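Local structure of dextranase (Pseudarthrobacter oxydans, 6NZS) at residues W406-G411 against H435-W440; Y445-L450 against M484-I489. The protein catalyses the endohydrolysis of alpha-1,6-glucosidic linkages in dextran, as a member of glycoside hydrolase family 49. All blocks are in the same frame, centred on the assembly; numbering follows the deposited sequence.

Interaction 1 of 2, residues W406-G411 against H435-W440; sequences WKNENG and HNRMYW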
loop_
_atom_site.group_PDB
_atom_site.type_symbol
_atom_site.label_atom_id
_atom_site.label_comp_id
_atom_site.label_asym_id
_atom_site.label_seq_id
_atom_site.Cartn_x
_atom_site.Cartn_y
_atom_site.Cartn_z
ATOM N N TRP A 406 -2.548 0.920 -5.032
ATOM C CA TRP A 406 -3.982 1.167 -5.177
ATOM C C TRP A 406 -4.345 2.081 -4.014
ATOM O O TRP A 406 -4.509 1.632 -2.877
ATOM C CB TRP A 406 -4.775 -0.139 -5.125
ATOM C CG TRP A 406 -6.198 0.003 -5.627
ATOM C CD1 TRP A 406 -7.124 0.962 -5.281
ATOM C CD2 TRP A 406 -6.840 -0.846 -6.580
ATOM N NE1 TRP A 406 -8.298 0.746 -5.971
ATOM C CE2 TRP A 406 -8.147 -0.355 -6.772
ATOM C CE3 TRP A 406 -6.434 -1.987 -7.288
ATOM C CZ2 TRP A 406 -9.049 -0.957 -7.659
ATOM C CZ3 TRP A 406 -7.321 -2.574 -8.161
ATOM C CH2 TRP A 406 -8.609 -2.057 -8.349
ATOM N N LYS A 407 -4.436 3.369 -4.286
ATOM C CA LYS A 407 -4.702 4.339 -3.241
ATOM C C LYS A 407 -6.208 4.443 -3.029
ATOM O O LYS A 407 -6.976 4.369 -3.988
ATOM C CB LYS A 407 -4.101 5.683 -3.678
ATOM C CG LYS A 407 -4.433 6.877 -2.805
ATOM C CD LYS A 407 -3.713 6.790 -1.474
ATOM C CE LYS A 407 -4.337 7.735 -0.472
ATOM N NZ LYS A 407 -3.514 7.776 0.786
ATOM N N ASN A 408 -6.633 4.577 -1.765
ATOM C CA ASN A 408 -8.048 4.804 -1.488
ATOM C C ASN A 408 -8.315 6.306 -1.397
ATOM O O ASN A 408 -7.926 7.044 -2.307
ATOM C CB ASN A 408 -8.518 3.994 -0.270
ATOM C CG ASN A 408 -8.645 2.499 -0.577
ATOM O OD1 ASN A 408 -8.266 2.036 -1.654
ATOM N ND2 ASN A 408 -9.228 1.752 0.357
ATOM N N GLU A 409 -8.947 6.785 -0.322
ATOM C CA GLU A 409 -9.465 8.154 -0.292
ATOM C C GLU A 409 -8.574 9.135 0.450
ATOM O O GLU A 409 -8.443 10.297 0.034
ATOM C CB GLU A 409 -10.828 8.163 0.410
ATOM C CG GLU A 409 -11.912 7.427 -0.349
ATOM C CD GLU A 409 -12.200 6.054 0.214
ATOM O OE1 GLU A 409 -11.490 5.625 1.149
ATOM O OE2 GLU A 409 -13.139 5.399 -0.284
ATOM N N ASN A 410 -7.990 8.708 1.556
ATOM C CA ASN A 410 -7.497 9.606 2.582
ATOM C C ASN A 410 -5.977 9.640 2.583
ATOM O O ASN A 410 -5.327 8.594 2.482
ATOM C CB ASN A 410 -8.003 9.105 3.927
ATOM C CG ASN A 410 -7.551 9.951 5.055
ATOM O OD1 ASN A 410 -7.952 11.106 5.168
ATOM N ND2 ASN A 410 -6.697 9.392 5.914
ATOM N N GLY A 411 -5.415 10.843 2.735
ATOM C CA GLY A 411 -3.983 11.030 2.736
ATOM C C GLY A 411 -3.408 11.060 1.332
ATOM O O GLY A 411 -4.097 10.776 0.345
ATOM N N HIS A 435 -4.716 3.179 -9.201
ATOM C CA HIS A 435 -6.007 3.773 -8.896
ATOM C C HIS A 435 -5.837 4.679 -7.696
ATOM O O HIS A 435 -4.905 4.522 -6.905
ATOM C CB HIS A 435 -7.044 2.697 -8.558
ATOM C CG HIS A 435 -7.400 1.842 -9.727
ATOM N ND1 HIS A 435 -8.045 2.348 -10.834
ATOM C CD2 HIS A 435 -7.176 0.530 -9.984
ATOM C CE1 HIS A 435 -8.216 1.384 -11.722
ATOM N NE2 HIS A 435 -7.698 0.271 -11.228
ATOM N N ASN A 436 -6.772 5.614 -7.556
ATOM C CA ASN A 436 -6.831 6.441 -6.360
ATOM C C ASN A 436 -8.224 7.037 -6.275
ATOM O O ASN A 436 -8.874 7.254 -7.297
ATOM C CB ASN A 436 -5.782 7.562 -6.387
ATOM C CG ASN A 436 -6.175 8.699 -7.305
ATOM O OD1 ASN A 436 -6.713 9.718 -6.853
ATOM N ND2 ASN A 436 -5.937 8.529 -8.602
ATOM N N ARG A 437 -8.664 7.325 -5.048
ATOM C CA ARG A 437 -9.954 7.963 -4.824
ATOM C C ARG A 437 -9.782 9.251 -4.031
ATOM O O ARG A 437 -10.616 9.602 -3.194
ATOM C CB ARG A 437 -10.949 7.017 -4.147
ATOM C CG ARG A 437 -11.478 5.907 -5.068
ATOM C CD ARG A 437 -12.731 5.230 -4.498
ATOM N NE ARG A 437 -12.504 4.670 -3.168
ATOM C CZ ARG A 437 -11.965 3.482 -2.923
ATOM N NH1 ARG A 437 -11.588 2.688 -3.920
ATOM N NH2 ARG A 437 -11.800 3.084 -1.665
ATOM N N MET A 438 -8.695 9.975 -4.289
ATOM C CA MET A 438 -8.448 11.232 -3.588
ATOM C C MET A 438 -9.399 12.293 -4.136
ATOM O O MET A 438 -9.366 12.617 -5.329
ATOM C CB MET A 438 -6.983 11.639 -3.735
ATOM C CG MET A 438 -6.029 10.626 -3.079
ATOM S SD MET A 438 -4.289 11.139 -3.003
ATOM C CE MET A 438 -3.899 11.219 -4.744
ATOM N N TYR A 439 -10.277 12.812 -3.277
ATOM C CA TYR A 439 -11.503 13.430 -3.772
ATOM C C TYR A 439 -11.835 14.807 -3.214
ATOM O O TYR A 439 -12.834 15.379 -3.643
ATOM C CB TYR A 439 -12.716 12.519 -3.508
ATOM C CG TYR A 439 -13.117 12.370 -2.040
ATOM C CD1 TYR A 439 -14.027 13.243 -1.443
ATOM C CD2 TYR A 439 -12.607 11.339 -1.260
ATOM C CE1 TYR A 439 -14.398 13.096 -0.113
ATOM C CE2 TYR A 439 -12.980 11.184 0.067
ATOM C CZ TYR A 439 -13.877 12.063 0.629
ATOM O OH TYR A 439 -14.249 11.904 1.943
ATOM N N TRP A 440 -11.049 15.346 -2.288
ATOM C CA TRP A 440 -11.513 16.454 -1.452
ATOM C C TRP A 440 -11.887 17.689 -2.266
ATOM O O TRP A 440 -11.129 18.147 -3.128
ATOM C CB TRP A 440 -10.419 16.840 -0.463
ATOM C CG TRP A 440 -9.878 15.723 0.363
ATOM C CD1 TRP A 440 -8.602 15.229 0.331
ATOM C CD2 TRP A 440 -10.567 14.991 1.383
ATOM N NE1 TRP A 440 -8.463 14.229 1.257
ATOM C CE2 TRP A 440 -9.650 14.068 1.924
ATOM C CE3 TRP A 440 -11.869 15.034 1.899
ATOM C CZ2 TRP A 440 -9.992 13.181 2.939
ATOM C CZ3 TRP A 440 -12.211 14.150 2.908
ATOM C CH2 TRP A 440 -11.274 13.235 3.421
HETATM O O HOH W 1 -10.392 0.237 -2.962
HETATM O O HOH W 2 -6.349 12.340 -0.063
HETATM O O HOH W 3 -6.415 13.517 3.184
#

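Interaction 2 of 2, residues Y445-L450 against M484-I489; sequences YNTCIL and MTNCAI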
loop_
_atom_site.group_PDB
_atom_site.type_symbol
_atom_site.label_atom_id
_atom_site.label_comp_id
_atom_site.label_asym_id
_atom_site.label_seq_id
_atom_site.Cartn_x
_atom_site.Cartn_y
_atom_site.Cartn_z
ATOM N N TYR A 445 -4.409 19.738 3.487
ATOM C CA TYR A 445 -2.953 19.803 3.602
ATOM C C TYR A 445 -2.273 18.465 3.351
ATOM O O TYR A 445 -1.075 18.450 3.038
ATOM C CB TYR A 445 -2.522 20.282 4.995
ATOM C CG TYR A 445 -3.036 21.643 5.407
ATOM C CD1 TYR A 445 -2.340 22.800 5.074
ATOM C CD2 TYR A 445 -4.201 21.765 6.151
ATOM C CE1 TYR A 445 -2.805 24.054 5.470
ATOM C CE2 TYR A 445 -4.679 23.009 6.545
ATOM C CZ TYR A 445 -3.977 24.145 6.200
ATOM O OH TYR A 445 -4.449 25.380 6.600
ATOM N N ASN A 446 -2.989 17.353 3.492
ATOM C CA ASN A 446 -2.405 16.012 3.432
ATOM C C ASN A 446 -3.055 15.212 2.307
ATOM O O ASN A 446 -3.808 14.268 2.551
ATOM C CB ASN A 446 -2.515 15.279 4.795
ATOM C CG ASN A 446 -3.957 15.043 5.233
ATOM O OD1 ASN A 446 -4.821 15.905 5.067
ATOM N ND2 ASN A 446 -4.216 13.866 5.795
ATOM N N THR A 447 -2.751 15.581 1.069
ATOM C CA THR A 447 -3.286 14.875 -0.092
ATOM C C THR A 447 -2.309 15.077 -1.245
ATOM O O THR A 447 -1.209 15.602 -1.047
ATOM C CB THR A 447 -4.742 15.301 -0.365
ATOM O OG1 THR A 447 -5.324 14.477 -1.391
ATOM C CG2 THR A 447 -4.803 16.757 -0.784
ATOM N N CYS A 448 -2.725 14.643 -2.442
ATOM C CA CYS A 448 -1.959 14.669 -3.690
ATOM C C CYS A 448 -1.020 13.477 -3.808
ATOM O O CYS A 448 -0.853 12.705 -2.859
ATOM C CB CYS A 448 -1.161 15.966 -3.893
ATOM S SG CYS A 448 -2.083 17.496 -3.648
ATOM N N ILE A 449 -0.389 13.333 -4.972
ATOM C CA ILE A 449 0.555 12.237 -5.171
ATOM C C ILE A 449 1.760 12.383 -4.242
ATOM O O ILE A 449 2.187 11.415 -3.603
ATOM C CB ILE A 449 0.957 12.143 -6.654
ATOM C CG1 ILE A 449 -0.284 11.965 -7.546
ATOM C CG2 ILE A 449 1.954 11.009 -6.857
ATOM C CD1 ILE A 449 -1.071 10.676 -7.293
ATOM N N LEU A 450 2.329 13.589 -4.157
ATOM C CA LEU A 450 3.470 13.878 -3.287
ATOM C C LEU A 450 3.100 14.968 -2.284
ATOM O O LEU A 450 2.426 15.942 -2.631
ATOM C CB LEU A 450 4.691 14.307 -4.113
ATOM C CG LEU A 450 5.181 13.278 -5.130
ATOM C CD1 LEU A 450 4.870 13.721 -6.554
ATOM C CD2 LEU A 450 6.677 13.027 -4.943
ATOM N N MET A 484 -7.862 9.271 -13.413
ATOM C CA MET A 484 -7.963 10.618 -12.864
ATOM C C MET A 484 -7.417 10.692 -11.444
ATOM O O MET A 484 -7.542 9.749 -10.663
ATOM C CB MET A 484 -9.429 11.052 -12.815
ATOM C CG MET A 484 -10.101 11.132 -14.163
ATOM S SD MET A 484 -11.837 11.629 -14.025
ATOM C CE MET A 484 -12.559 10.197 -13.258
ATOM N N THR A 485 -6.810 11.832 -11.108
ATOM C CA THR A 485 -6.431 12.113 -9.724
ATOM C C THR A 485 -6.748 13.567 -9.406
ATOM O O THR A 485 -7.229 14.324 -10.260
ATOM C CB THR A 485 -4.973 11.743 -9.407
ATOM O OG1 THR A 485 -4.800 11.689 -7.987
ATOM C CG2 THR A 485 -3.990 12.761 -9.987
ATOM N N ASN A 486 -6.476 13.955 -8.157
ATOM C CA ASN A 486 -6.862 15.282 -7.683
ATOM C C ASN A 486 -5.757 16.327 -7.784
ATOM O O ASN A 486 -6.037 17.461 -8.194
ATOM C CB ASN A 486 -7.472 15.239 -6.268
ATOM C CG ASN A 486 -6.482 14.844 -5.191
ATOM O OD1 ASN A 486 -5.520 14.105 -5.434
ATOM N ND2 ASN A 486 -6.734 15.314 -3.969
ATOM N N CYS A 487 -4.514 16.000 -7.425
ATOM C CA CYS A 487 -3.460 17.014 -7.430
ATOM C C CYS A 487 -2.097 16.334 -7.419
ATOM O O CYS A 487 -1.952 15.203 -6.958
ATOM C CB CYS A 487 -3.598 18.002 -6.260
ATOM S SG CYS A 487 -3.847 17.262 -4.634
ATOM N N ALA A 488 -1.093 17.056 -7.927
ATOM C CA ALA A 488 0.249 16.493 -8.067
ATOM C C ALA A 488 1.056 16.559 -6.773
ATOM O O ALA A 488 1.559 15.536 -6.300
ATOM C CB ALA A 488 1.006 17.191 -9.201
ATOM N N ILE A 489 1.223 17.752 -6.203
ATOM C CA ILE A 489 2.183 17.926 -5.111
ATOM C C ILE A 489 1.784 19.093 -4.219
ATOM O O ILE A 489 1.493 20.191 -4.704
ATOM C CB ILE A 489 3.622 18.071 -5.653
ATOM C CG1 ILE A 489 4.617 18.200 -4.505
ATOM C CG2 ILE A 489 3.737 19.254 -6.608
ATOM C CD1 ILE A 489 6.064 17.910 -4.933
#

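Interaction 1 of 2, residues W406-G411 against H435-W440
Arg437 and Glu409 form a buried salt bridge in which one carboxylate oxygen takes two N-H groups. Glu409 OE2 lies 3.0 Å from Arg437 NE, close to the guanidinium plane, and receives a second, weak bond from NH2. Seen from the acid, NE stands above the carboxylate plane, and the two planes are turned 67° apart. The bend at chi3 (-57°) turns NE toward OE2; the arginine side chain as a whole lies alongside Glu409 and Asn408. Its remaining end is also provided for: NH1 pairs with Glu181 on strand 176-192 and donates to water 1, 2.9 Å from NH1. That water in turn donates to Asn408 OD1, which also bonds Asn385. Arginine suits this place because its several N-H groups can serve an acid on each of two separate elements.

The backbones are joined by Lys407 N to His435 O and by Arg437 N to Asn408 O, the latter 2.9 Å long. The ammonium of Lys407 turns instead to carbonyls, with NZ 2.6 Å from Asn410 O and further bonds to the carbonyl oxygens of Asp388 and Pro412. Water 3 accepts from Gly411 N and from Trp440 NE1, both at 2.9 Å. Asn436 makes an Asx turn, its OD1 accepting from Met438 N, while its ND2 bonds Met484 O.

Beyond the charges, His435 lies beside Trp406, its CB over the face of the five-membered ring, 3.6 Å from the centroid, in a CH-pi contact. Its ring nitrogens bond Glu149 and His179. Successive coils of the beta-solenoid are therefore joined where the strands give way to loops, and the buried charges, matched by acids, carbonyls and water, probably help hold the N-terminal domain against them.

Interaction 2 of 2, residues Y445-L450 against M484-I489
Cys448 and Cys487 are joined by a disulfide, with a 2.0 Å bond between the two SG atoms and a chi3 of -95°, near the right angle that such bonds prefer. Two different rotamers bring the sulfurs together between the segments: SG of Cys448 is anti to its carbonyl carbon, whereas in Cys487 it sits between N and the carbonyl carbon (chi1 49°).

Beside this link Thr447 and Asn486 reach toward each other tip to tip. Asn486 ND2 donates to Thr447 OG1 over 3.1 Å, nearly straight at 166° and close to the amide plane, while the threonine methyl CG2 lies 4.0 Å from both Asn486 ND2 and Cys487 SG. An alanine in place of Asn486 would probably leave Thr447 OG1 without this donor and open a gap beside that methyl.

Farther along, Leu450 and Ile489 form a parallel bridge with both side chains on one face of the sheet, Leu450 CB 3.9 Å from Ile489 CG1. Branched aliphatic groups suit this buried face, where Leu450 also meets Phe476. Ile449 sends CD1 obliquely across Thr485, whose hydroxyl is bonded to Asn436. Backbone bonds complete the seam: Ile449 N donates to Cys487 O, and Leu450 N, 3.0 Å away, to Ala488 O. The covalent link thus lies just ahead of strands 450-452 and 489-493, tying neighbouring coils of the beta-solenoid where regular pairing begins and limiting how far they could separate.

Overall arrangement
Both contacts are buried and join successive coils of the parallel beta-solenoid, their centres about 9 Å apart. Interaction 1 lies where strands 398-407 and 423-435 run out, beneath the N-terminal domain, and relies on charge, amides and water. Interaction 2 lies at the entry to the next parallel sheet and relies on a covalent link, aliphatic groups and one side-chain hydrogen bond. The loop after strand 423-435 supplies a segment to each, and along the chain interaction 1 closes before interaction 2 opens. They also touch: the amide of Asn436 probably bonds Met484 O and Thr485 OG1, carrying the polar network into the more apolar neighbour, and Met438 separately packs on Thr485 and Asn486.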